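Local coordinates for protein globin (Chloroflexus aurantiacus, PDB 5D1V) that binds heme and, as a group II truncated hemoglobin, probably binds and carries oxygen at the heme iron, at residues A25-E28 with R32-H35; R34-A39 with P77-P82; D86-H91 with H115-M120. All coordinates share one frame; numbering follows the deposited sequence.

The three contacts follow the chain in order and gather round one heme within the truncated globin domain. Contact 1 folds the loop after helix 13-28 back onto that helix's end; contact 2 begins on the same loop, sharing Arg-34 and His-35, and joins it to the loop leading into helix 82-98. Their centres are about 9 Å apart. Contact 3, about 14 Å from contact 1 and about 13 Å from contact 2, centre to centre, pairs helices 82-98 and 105-119. Salt bridge Arg-32 to Glu-90 ties contact 1 to contact 3, and Val-27 packs on Phe-37 between contacts 1 and 2. Contacts 2 and 3 meet at pyrrole ring C, helping to line one pocket.

Contact 1: A25-E28 with R32-H35; sequences ARVE and RLRH
Val-27 and Glu-28, at the end of helix 13-28, receive Leu-33 and Arg-34 of the loop that folds back after it. Just before them, Arg-26 turns its guanidinium to helix 82-98, where NE is hydrogen-bonded to His-91. Val-27 follows with two contacts: its branch CG1 lies 4.3 Å from Leu-33 CB, a loose apolar touch, while its backbone O faces the Arg-34 side chain, 3.9 Å from CB. The same CG1 branch also packs on Phe-37, and Leu-33 carries the apolar layer on to the heme and to Ala-87 of helix 82-98. At Glu-28 the chain of Arg-34 runs past the backbone, with Arg-34 CG 4.0 Å from Glu-28 O. The two side chains then travel side by side in the same direction. Both start with CG anti to the backbone N (chi1 -163° in Glu-28, 176° in Arg-34), but the arginine bends at its second torsion whereas the glutamate stays extended. Glu-28 CG thus comes to the edge of the guanidinium, near its plane and 4.0 Å from Arg-34 NE. The carboxylate and guanidinium planes stand 67° apart, and Glu-28 OE2 remains 4.5 Å from Arg-34 NE, beyond a salt bridge. Water 1 closes the gap, donating to Glu-28 OE2 at 2.6 Å and accepting from Arg-34 NH2 at 3.0 Å. The stronger claim on the guanidinium is made by Pro-38 O, further along the same loop. The chemistry is therefore a methylene chain, CB to CD, passing the carbonyls of a helix end; the opposite charges probably attract weakly, with water 1 between them. Between these two segments the contact is packing and one bridging water, while the direct polar bonds of the arginines go elsewhere.

Contact 2: R34-A39 with P77-P82; sequences RHLFPA and PFPIGP. With HEM (protoporphyrin IX containing Fe), chain C.
Phe-78, the partner of Leu-36 across the contact, lays one ring face on the heme, with methyl CMD 3.5 Å above its centre; Pro-77 CB sits over the opposite face, toward the rim. Phe-37 brings its own ring to the same methyl from the other side of the porphyrin, CMD being 3.6 Å above that ring's centre, so the two phenyls sandwich this corner of pyrrole ring D. Leu-36 O approaches the Phe-78 ring obliquely, 3.8 Å from CE1. The Arg-34 guanidinium has Phe-37 O at its edge, in plane but only weakly bonded, and NH1 donates to Pro-38 O at 3.0 Å, the donor standing 48° out of the carbonyl plane.

Leu-36 puts CG anti to its carbonyl carbon (chi1 -70°), sending CD2 to within 4.1 Å of Pro-79 CD while CD1 reaches the vinyl that begins at heme CAC, 3.9 Å from that atom. Ile-80 CD1 lies 3.8 Å from heme C3C, and Pro-38 CD is 3.2 Å from propionate O1D. Asn-122 bonds Phe-78 O and Ile-80 N, holding the 77-82 loop. The loops touch directly at Leu-36 and also share the porphyrin edge, where aromatic faces and aliphatic branches pack on it, while Arg-34 probably helps to hold the backbone turn that presents Phe-37 and Pro-38.

Contact 3: D86-H91 with H115-M120; sequences DAWLEH and HAAQAM. With HEM (protoporphyrin IX containing Fe), chain C.
Trp-88 and Leu-89 of helix 82-98 close on the methyl of Ala-117 in helix 105-119, which lies 4.4 Å from Trp-88 CE3 and 4.3 Å from Leu-89 CD1. The indole is spread on the heme, with CHC 3.4 Å above its plane and toward the rim, and NE1 donates at 2.9 Å to water 2, which sits in the indole plane and binds the iron at 2.2 Å. From the opposite side of the porphyrin, Met-120 reaches C3B with CE, 3.5 Å away; Ala-116 CB touches the vinyl that ends at CBB.

CG of Trp-88 is anti to its backbone N (chi1 -166°), which carries the ring out from the helix and over the heme; Phe-23 meets it edge-to-face. Further out, Leu-89 packs on Phe-113, and Met-120 leans on Leu-71 and His-75, the axial ligand. A phenylalanine in place of Trp-88 would probably leave the iron-bound water without this N-H and open a gap over part of the porphyrin. This tryptophan, over the distal side of the heme as in other group II truncated hemoglobins, combines a broad face-on contact with one hydrogen bond, consistent with steadying a ligand on the iron.

Contact 1: A25-E28 with R32-H35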
loop_
_atom_site.group_PDB
_atom_site.type_symbol
_atom_site.label_atom_id
_atom_site.label_comp_id
_atom_site.label_asym_id
_atom_site.label_seq_id
_atom_site.Cartn_x
_atom_site.Cartn_y
_atom_site.Cartn_z
ATOM N N ALA A 25 1.587 -0.933 18.163
ATOM C CA ALA A 25 0.292 -1.561 18.432
ATOM C C ALA A 25 -0.020 -2.586 17.347
ATOM O O ALA A 25 -0.516 -3.694 17.626
ATOM C CB ALA A 25 -0.826 -0.507 18.515
ATOM N N ARG A 26 0.281 -2.207 16.116
ATOM C CA ARG A 26 0.080 -3.059 14.960
ATOM C C ARG A 26 1.043 -4.236 14.968
ATOM O O ARG A 26 0.649 -5.355 14.699
ATOM C CB ARG A 26 0.226 -2.224 13.676
ATOM C CG ARG A 26 -0.884 -1.216 13.584
ATOM C CD ARG A 26 -0.738 -0.257 12.450
ATOM N NE ARG A 26 -0.906 -1.012 11.229
ATOM C CZ ARG A 26 -1.934 -0.927 10.399
ATOM N NH1 ARG A 26 -2.924 -0.069 10.597
ATOM N NH2 ARG A 26 -1.944 -1.711 9.341
ATOM N N VAL A 27 2.306 -3.991 15.290
ATOM C CA VAL A 27 3.275 -5.078 15.419
ATOM C C VAL A 27 2.782 -6.093 16.434
ATOM O O VAL A 27 2.788 -7.294 16.175
ATOM C CB VAL A 27 4.655 -4.539 15.821
ATOM C CG1 VAL A 27 5.616 -5.665 16.168
ATOM C CG2 VAL A 27 5.197 -3.702 14.723
ATOM N N GLU A 28 2.305 -5.622 17.584
ATOM C CA GLU A 28 1.962 -6.540 18.650
ATOM C C GLU A 28 0.805 -7.427 18.192
ATOM O O GLU A 28 0.710 -8.579 18.595
ATOM C CB GLU A 28 1.607 -5.788 19.937
ATOM C CG GLU A 28 1.643 -6.699 21.165
ATOM C CD GLU A 28 1.880 -5.950 22.467
ATOM O OE1 GLU A 28 1.831 -4.698 22.474
ATOM O OE2 GLU A 28 2.120 -6.626 23.483
ATOM N N ARG A 32 2.692 -12.207 12.021
ATOM C CA ARG A 32 3.804 -12.285 11.068
ATOM C C ARG A 32 5.082 -11.738 11.665
ATOM O O ARG A 32 6.170 -12.121 11.242
ATOM C CB ARG A 32 3.474 -11.518 9.792
ATOM C CG ARG A 32 2.265 -12.036 9.055
ATOM C CD ARG A 32 2.015 -11.196 7.837
ATOM N NE ARG A 32 1.465 -9.889 8.179
ATOM C CZ ARG A 32 1.252 -8.917 7.304
ATOM N NH1 ARG A 32 1.568 -9.082 6.031
ATOM N NH2 ARG A 32 0.738 -7.766 7.708
ATOM N N LEU A 33 4.943 -10.840 12.645
ATOM C CA LEU A 33 6.078 -10.092 13.179
ATOM C C LEU A 33 6.344 -10.327 14.645
ATOM O O LEU A 33 7.495 -10.315 15.049
ATOM C CB LEU A 33 5.868 -8.602 12.997
ATOM C CG LEU A 33 5.899 -8.146 11.549
ATOM C CD1 LEU A 33 5.520 -6.665 11.466
ATOM C CD2 LEU A 33 7.247 -8.406 10.895
ATOM N N ARG A 34 5.277 -10.537 15.423
ATOM C CA ARG A 34 5.351 -10.415 16.877
ATOM C C ARG A 34 6.441 -11.332 17.427
ATOM O O ARG A 34 7.212 -10.932 18.301
ATOM C CB ARG A 34 3.995 -10.723 17.538
ATOM C CG ARG A 34 4.025 -10.717 19.083
ATOM C CD ARG A 34 4.578 -9.388 19.571
ATOM N NE ARG A 34 4.749 -9.256 21.021
ATOM C CZ ARG A 34 5.863 -9.540 21.691
ATOM N NH1 ARG A 34 6.941 -10.020 21.071
ATOM N NH2 ARG A 34 5.908 -9.323 22.998
ATOM N N HIS A 35 6.532 -12.542 16.877
ATOM C CA HIS A 35 7.441 -13.555 17.390
ATOM C C HIS A 35 8.920 -13.166 17.311
ATOM O O HIS A 35 9.765 -13.726 18.021
ATOM C CB HIS A 35 7.230 -14.860 16.634
ATOM C CG HIS A 35 7.601 -14.778 15.185
ATOM N ND1 HIS A 35 8.814 -15.218 14.706
ATOM C CD2 HIS A 35 6.935 -14.285 14.116
ATOM C CE1 HIS A 35 8.868 -15.024 13.400
ATOM N NE2 HIS A 35 7.740 -14.457 13.016
HETATM O O HOH W 1 4.294 -7.500 24.715
#

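Contact 2: R34-A39 with P77-P82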
loop_
_atom_site.group_PDB
_atom_site.type_symbol
_atom_site.label_atom_id
_atom_site.label_comp_id
_atom_site.label_asym_id
_atom_site.label_seq_id
_atom_site.Cartn_x
_atom_site.Cartn_y
_atom_site.Cartn_z
ATOM N N ARG A 34 5.277 -10.537 15.423
ATOM C CA ARG A 34 5.351 -10.415 16.877
ATOM C C ARG A 34 6.441 -11.332 17.427
ATOM O O ARG A 34 7.212 -10.932 18.301
ATOM C CB ARG A 34 3.995 -10.723 17.538
ATOM C CG ARG A 34 4.025 -10.717 19.083
ATOM C CD ARG A 34 4.578 -9.388 19.571
ATOM N NE ARG A 34 4.749 -9.256 21.021
ATOM C CZ ARG A 34 5.863 -9.540 21.691
ATOM N NH1 ARG A 34 6.941 -10.020 21.071
ATOM N NH2 ARG A 34 5.908 -9.323 22.998
ATOM N N HIS A 35 6.532 -12.542 16.877
ATOM C CA HIS A 35 7.441 -13.555 17.390
ATOM C C HIS A 35 8.920 -13.166 17.311
ATOM O O HIS A 35 9.765 -13.726 18.021
ATOM C CB HIS A 35 7.230 -14.860 16.634
ATOM C CG HIS A 35 7.601 -14.778 15.185
ATOM N ND1 HIS A 35 8.814 -15.218 14.706
ATOM C CD2 HIS A 35 6.935 -14.285 14.116
ATOM C CE1 HIS A 35 8.868 -15.024 13.400
ATOM N NE2 HIS A 35 7.740 -14.457 13.016
ATOM N N LEU A 36 9.234 -12.208 16.454
ATOM C CA LEU A 36 10.610 -11.775 16.279
ATOM C C LEU A 36 11.065 -10.847 17.383
ATOM O O LEU A 36 12.273 -10.697 17.615
ATOM C CB LEU A 36 10.773 -11.076 14.931
ATOM C CG LEU A 36 10.667 -11.979 13.693
ATOM C CD1 LEU A 36 10.719 -11.135 12.400
ATOM C CD2 LEU A 36 11.737 -13.012 13.689
ATOM N N PHE A 37 10.101 -10.212 18.034
ATOM C CA PHE A 37 10.358 -9.210 19.040
ATOM C C PHE A 37 10.446 -9.835 20.434
ATOM O O PHE A 37 9.887 -10.908 20.680
ATOM C CB PHE A 37 9.250 -8.145 19.015
ATOM C CG PHE A 37 9.299 -7.233 17.805
ATOM C CD1 PHE A 37 8.832 -7.656 16.571
ATOM C CD2 PHE A 37 9.830 -5.965 17.908
ATOM C CE1 PHE A 37 8.890 -6.820 15.466
ATOM C CE2 PHE A 37 9.888 -5.118 16.795
ATOM C CZ PHE A 37 9.423 -5.540 15.593
ATOM N N PRO A 38 11.121 -9.157 21.365
ATOM C CA PRO A 38 11.282 -9.766 22.695
ATOM C C PRO A 38 9.977 -9.822 23.481
ATOM O O PRO A 38 8.990 -9.238 23.060
ATOM C CB PRO A 38 12.286 -8.850 23.397
ATOM C CG PRO A 38 12.833 -7.932 22.347
ATOM C CD PRO A 38 11.819 -7.864 21.254
ATOM N N ALA A 39 9.976 -10.528 24.612
ATOM C CA ALA A 39 8.799 -10.555 25.472
ATOM C C ALA A 39 8.397 -9.132 25.906
ATOM O O ALA A 39 7.222 -8.806 25.922
ATOM C CB ALA A 39 9.041 -11.442 26.687
ATOM N N PRO A 77 19.962 -10.930 13.488
ATOM C CA PRO A 77 19.427 -12.097 14.231
ATOM C C PRO A 77 18.018 -12.520 13.819
ATOM O O PRO A 77 17.588 -13.615 14.221
ATOM C CB PRO A 77 19.435 -11.626 15.693
ATOM C CG PRO A 77 20.455 -10.567 15.740
ATOM C CD PRO A 77 20.353 -9.850 14.403
ATOM N N PHE A 78 17.337 -11.697 13.020
ATOM C CA PHE A 78 15.928 -11.893 12.642
ATOM C C PHE A 78 15.853 -12.378 11.194
ATOM O O PHE A 78 16.304 -11.672 10.290
ATOM C CB PHE A 78 15.145 -10.594 12.791
ATOM C CG PHE A 78 15.462 -9.861 14.048
ATOM C CD1 PHE A 78 15.437 -10.521 15.272
ATOM C CD2 PHE A 78 15.810 -8.515 14.026
ATOM C CE1 PHE A 78 15.768 -9.858 16.449
ATOM C CE2 PHE A 78 16.139 -7.855 15.191
ATOM C CZ PHE A 78 16.129 -8.533 16.412
ATOM N N PRO A 79 15.269 -13.561 10.958
ATOM C CA PRO A 79 15.125 -13.962 9.546
ATOM C C PRO A 79 14.111 -13.077 8.822
ATOM O O PRO A 79 12.909 -13.126 9.136
ATOM C CB PRO A 79 14.637 -15.410 9.629
ATOM C CG PRO A 79 15.052 -15.881 10.991
ATOM C CD PRO A 79 14.992 -14.680 11.879
ATOM N N ILE A 80 14.592 -12.256 7.893
ATOM C CA ILE A 80 13.746 -11.242 7.262
ATOM C C ILE A 80 13.758 -11.474 5.784
ATOM O O ILE A 80 14.790 -11.315 5.130
ATOM C CB ILE A 80 14.217 -9.833 7.574
ATOM C CG1 ILE A 80 14.110 -9.565 9.068
ATOM C CG2 ILE A 80 13.380 -8.823 6.817
ATOM C CD1 ILE A 80 14.733 -8.230 9.463
ATOM N N GLY A 81 12.597 -11.855 5.265
ATOM C CA GLY A 81 12.419 -12.056 3.844
ATOM C C GLY A 81 11.326 -11.107 3.366
ATOM O O GLY A 81 10.916 -10.231 4.119
ATOM N N PRO A 82 10.841 -11.296 2.133
ATOM C CA PRO A 82 9.783 -10.472 1.554
ATOM C C PRO A 82 8.526 -10.370 2.451
ATOM O O PRO A 82 7.928 -9.285 2.571
ATOM C CB PRO A 82 9.469 -11.196 0.236
ATOM C CG PRO A 82 10.741 -11.866 -0.120
ATOM C CD PRO A 82 11.311 -12.319 1.184
HETATM C CHA HEM C . 14.870 -3.123 16.071
HETATM C CHB HEM C . 14.484 0.300 12.645
HETATM C CHC HEM C . 12.900 -3.080 9.503
HETATM C CHD HEM C . 12.239 -6.055 13.277
HETATM C C1A HEM C . 14.951 -1.923 15.412
HETATM C C2A HEM C . 15.577 -0.713 15.917
HETATM C C3A HEM C . 15.478 0.226 14.965
HETATM C C4A HEM C . 14.784 -0.363 13.821
HETATM C CMA HEM C . 15.954 1.711 14.952
HETATM C CAA HEM C . 16.244 -0.593 17.306
HETATM C CBA HEM C . 17.761 -0.678 17.072
HETATM C CGA HEM C . 18.453 -0.756 18.422
HETATM O O1A HEM C . 18.320 -1.787 19.122
HETATM O O2A HEM C . 19.154 0.206 18.801
HETATM C C1B HEM C . 14.036 -0.319 11.486
HETATM C C2B HEM C . 13.877 0.297 10.188
HETATM C C3B HEM C . 13.456 -0.664 9.335
HETATM C C4B HEM C . 13.307 -1.883 10.061
HETATM C CMB HEM C . 14.160 1.790 9.890
HETATM C CAB HEM C . 13.105 -0.608 7.833
HETATM C CBB HEM C . 12.899 0.581 7.266
HETATM C C1C HEM C . 12.550 -4.185 10.240
HETATM C C2C HEM C . 11.924 -5.399 9.737
HETATM C C3C HEM C . 11.764 -6.206 10.816
HETATM C C4C HEM C . 12.241 -5.536 12.001
HETATM C CMC HEM C . 11.584 -5.651 8.239
HETATM C CAC HEM C . 11.107 -7.585 10.863
HETATM C CBC HEM C . 10.174 -7.786 9.938
HETATM C C1D HEM C . 12.945 -5.561 14.351
HETATM C C2D HEM C . 13.156 -6.218 15.637
HETATM C C3D HEM C . 13.902 -5.399 16.403
HETATM C C4D HEM C . 14.168 -4.205 15.626
HETATM C CMD HEM C . 12.628 -7.612 16.007
HETATM C CAD HEM C . 14.394 -5.638 17.839
HETATM C CBD HEM C . 13.407 -4.968 18.782
HETATM C CGD HEM C . 13.823 -5.107 20.215
HETATM O O1D HEM C . 12.952 -4.871 21.091
HETATM O O2D HEM C . 15.004 -5.466 20.479
HETATM N NA HEM C . 14.496 -1.673 14.123
HETATM N NB HEM C . 13.687 -1.648 11.370
HETATM N NC HEM C . 12.750 -4.328 11.600
HETATM N ND HEM C . 13.581 -4.348 14.397
HETATM FE FE HEM C . 13.583 -3.013 12.875
HETATM O O HOH W 2 11.675 -2.308 13.601
#

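Contact 3: D86-H91 with H115-M120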
loop_
_atom_site.group_PDB
_atom_site.type_symbol
_atom_site.label_atom_id
_atom_site.label_comp_id
_atom_site.label_asym_id
_atom_site.label_seq_id
_atom_site.Cartn_x
_atom_site.Cartn_y
_atom_site.Cartn_z
ATOM N N ASP A 86 7.252 -6.843 3.933
ATOM C CA ASP A 86 5.919 -6.390 3.567
ATOM C C ASP A 86 5.090 -6.063 4.811
ATOM O O ASP A 86 4.397 -5.046 4.856
ATOM C CB ASP A 86 5.180 -7.439 2.724
ATOM C CG ASP A 86 5.700 -7.560 1.316
ATOM O OD1 ASP A 86 6.573 -6.772 0.928
ATOM O OD2 ASP A 86 5.201 -8.457 0.596
ATOM N N ALA A 87 5.174 -6.908 5.830
ATOM C CA ALA A 87 4.423 -6.667 7.056
ATOM C C ALA A 87 4.917 -5.404 7.778
ATOM O O ALA A 87 4.122 -4.564 8.167
ATOM C CB ALA A 87 4.490 -7.891 7.981
ATOM N N TRP A 88 6.232 -5.246 7.922
ATOM C CA TRP A 88 6.781 -4.066 8.545
ATOM C C TRP A 88 6.336 -2.776 7.825
ATOM O O TRP A 88 5.850 -1.810 8.440
ATOM C CB TRP A 88 8.299 -4.188 8.551
ATOM C CG TRP A 88 8.959 -3.220 9.451
ATOM C CD1 TRP A 88 9.410 -3.455 10.714
ATOM C CD2 TRP A 88 9.255 -1.847 9.170
ATOM N NE1 TRP A 88 9.978 -2.331 11.226
ATOM C CE2 TRP A 88 9.891 -1.325 10.316
ATOM C CE3 TRP A 88 9.074 -1.012 8.056
ATOM C CZ2 TRP A 88 10.331 -0.000 10.393
ATOM C CZ3 TRP A 88 9.504 0.306 8.141
ATOM C CH2 TRP A 88 10.116 0.794 9.309
ATOM N N LEU A 89 6.471 -2.780 6.511
ATOM C CA LEU A 89 6.178 -1.593 5.702
ATOM C C LEU A 89 4.690 -1.264 5.763
ATOM O O LEU A 89 4.319 -0.095 5.870
ATOM C CB LEU A 89 6.628 -1.816 4.268
ATOM C CG LEU A 89 6.862 -0.598 3.410
ATOM C CD1 LEU A 89 7.914 0.316 4.036
ATOM C CD2 LEU A 89 7.318 -1.096 2.062
ATOM N N GLU A 90 3.835 -2.286 5.725
ATOM C CA GLU A 90 2.393 -2.064 5.872
ATOM C C GLU A 90 2.104 -1.233 7.125
ATOM O O GLU A 90 1.361 -0.231 7.091
ATOM C CB GLU A 90 1.635 -3.396 5.946
ATOM C CG GLU A 90 0.149 -3.230 6.218
ATOM C CD GLU A 90 -0.608 -4.533 6.375
ATOM O OE1 GLU A 90 -0.111 -5.587 5.915
ATOM O OE2 GLU A 90 -1.740 -4.492 6.908
ATOM N N HIS A 91 2.682 -1.658 8.241
ATOM C CA HIS A 91 2.341 -1.034 9.500
ATOM C C HIS A 91 2.994 0.323 9.654
ATOM O O HIS A 91 2.387 1.225 10.222
ATOM C CB HIS A 91 2.707 -1.958 10.651
ATOM C CG HIS A 91 1.956 -3.248 10.613
ATOM N ND1 HIS A 91 0.607 -3.309 10.339
ATOM C CD2 HIS A 91 2.358 -4.525 10.806
ATOM C CE1 HIS A 91 0.214 -4.568 10.355
ATOM N NE2 HIS A 91 1.258 -5.324 10.634
ATOM N N HIS A 115 13.056 1.987 1.028
ATOM C CA HIS A 115 14.420 1.586 0.731
ATOM C C HIS A 115 15.016 0.776 1.881
ATOM O O HIS A 115 15.571 -0.296 1.668
ATOM C CB HIS A 115 15.268 2.828 0.456
ATOM C CG HIS A 115 16.652 2.529 -0.034
ATOM N ND1 HIS A 115 17.706 2.259 0.808
ATOM C CD2 HIS A 115 17.149 2.488 -1.291
ATOM C CE1 HIS A 115 18.800 2.064 0.088
ATOM N NE2 HIS A 115 18.488 2.198 -1.184
ATOM N N ALA A 116 14.867 1.286 3.103
ATOM C CA ALA A 116 15.456 0.667 4.290
ATOM C C ALA A 116 14.885 -0.740 4.546
ATOM O O ALA A 116 15.632 -1.673 4.910
ATOM C CB ALA A 116 15.230 1.547 5.473
ATOM N N ALA A 117 13.575 -0.884 4.380
ATOM C CA ALA A 117 12.930 -2.179 4.597
ATOM C C ALA A 117 13.452 -3.225 3.610
ATOM O O ALA A 117 13.674 -4.357 3.982
ATOM C CB ALA A 117 11.435 -2.065 4.487
ATOM N N GLN A 118 13.604 -2.847 2.349
ATOM C CA GLN A 118 14.176 -3.736 1.334
ATOM C C GLN A 118 15.592 -4.126 1.708
ATOM O O GLN A 118 15.943 -5.323 1.707
ATOM C CB GLN A 118 14.144 -3.064 -0.045
ATOM C CG GLN A 118 14.763 -3.873 -1.176
ATOM C CD GLN A 118 13.929 -5.085 -1.618
ATOM O OE1 GLN A 118 12.843 -5.344 -1.099
ATOM N NE2 GLN A 118 14.435 -5.811 -2.617
ATOM N N ALA A 119 16.403 -3.127 2.035
ATOM C CA ALA A 119 17.811 -3.363 2.360
ATOM C C ALA A 119 18.052 -4.144 3.680
ATOM O O ALA A 119 19.180 -4.581 3.952
ATOM C CB ALA A 119 18.524 -2.038 2.410
ATOM N N MET A 120 17.029 -4.305 4.503
ATOM C CA MET A 120 17.146 -5.043 5.749
ATOM C C MET A 120 17.022 -6.552 5.523
ATOM O O MET A 120 17.341 -7.351 6.402
ATOM C CB MET A 120 16.071 -4.587 6.727
ATOM C CG MET A 120 16.486 -4.634 8.150
ATOM S SD MET A 120 17.713 -3.360 8.497
ATOM C CE MET A 120 16.670 -1.928 8.707
HETATM C CHA HEM C . 14.870 -3.123 16.071
HETATM C CHB HEM C . 14.484 0.300 12.645
HETATM C CHC HEM C . 12.900 -3.080 9.503
HETATM C CHD HEM C . 12.239 -6.055 13.277
HETATM C C1A HEM C . 14.951 -1.923 15.412
HETATM C C2A HEM C . 15.577 -0.713 15.917
HETATM C C3A HEM C . 15.478 0.226 14.965
HETATM C C4A HEM C . 14.784 -0.363 13.821
HETATM C CMA HEM C . 15.954 1.711 14.952
HETATM C CAA HEM C . 16.244 -0.593 17.306
HETATM C CBA HEM C . 17.761 -0.678 17.072
HETATM C CGA HEM C . 18.453 -0.756 18.422
HETATM O O1A HEM C . 18.320 -1.787 19.122
HETATM O O2A HEM C . 19.154 0.206 18.801
HETATM C C1B HEM C . 14.036 -0.319 11.486
HETATM C C2B HEM C . 13.877 0.297 10.188
HETATM C C3B HEM C . 13.456 -0.664 9.335
HETATM C C4B HEM C . 13.307 -1.883 10.061
HETATM C CMB HEM C . 14.160 1.790 9.890
HETATM C CAB HEM C . 13.105 -0.608 7.833
HETATM C CBB HEM C . 12.899 0.581 7.266
HETATM C C1C HEM C . 12.550 -4.185 10.240
HETATM C C2C HEM C . 11.924 -5.399 9.737
HETATM C C3C HEM C . 11.764 -6.206 10.816
HETATM C C4C HEM C . 12.241 -5.536 12.001
HETATM C CMC HEM C . 11.584 -5.651 8.239
HETATM C CAC HEM C . 11.107 -7.585 10.863
HETATM C CBC HEM C . 10.174 -7.786 9.938
HETATM C C1D HEM C . 12.945 -5.561 14.351
HETATM C C2D HEM C . 13.156 -6.218 15.637
HETATM C C3D HEM C . 13.902 -5.399 16.403
HETATM C C4D HEM C . 14.168 -4.205 15.626
HETATM C CMD HEM C . 12.628 -7.612 16.007
HETATM C CAD HEM C . 14.394 -5.638 17.839
HETATM C CBD HEM C . 13.407 -4.968 18.782
HETATM C CGD HEM C . 13.823 -5.107 20.215
HETATM O O1D HEM C . 12.952 -4.871 21.091
HETATM O O2D HEM C . 15.004 -5.466 20.479
HETATM N NA HEM C . 14.496 -1.673 14.123
HETATM N NB HEM C . 13.687 -1.648 11.370
HETATM N NC HEM C . 12.750 -4.328 11.600
HETATM N ND HEM C . 13.581 -4.348 14.397
HETATM FE FE HEM C . 13.583 -3.013 12.875
HETATM O O HOH W 2 11.675 -2.308 13.601
#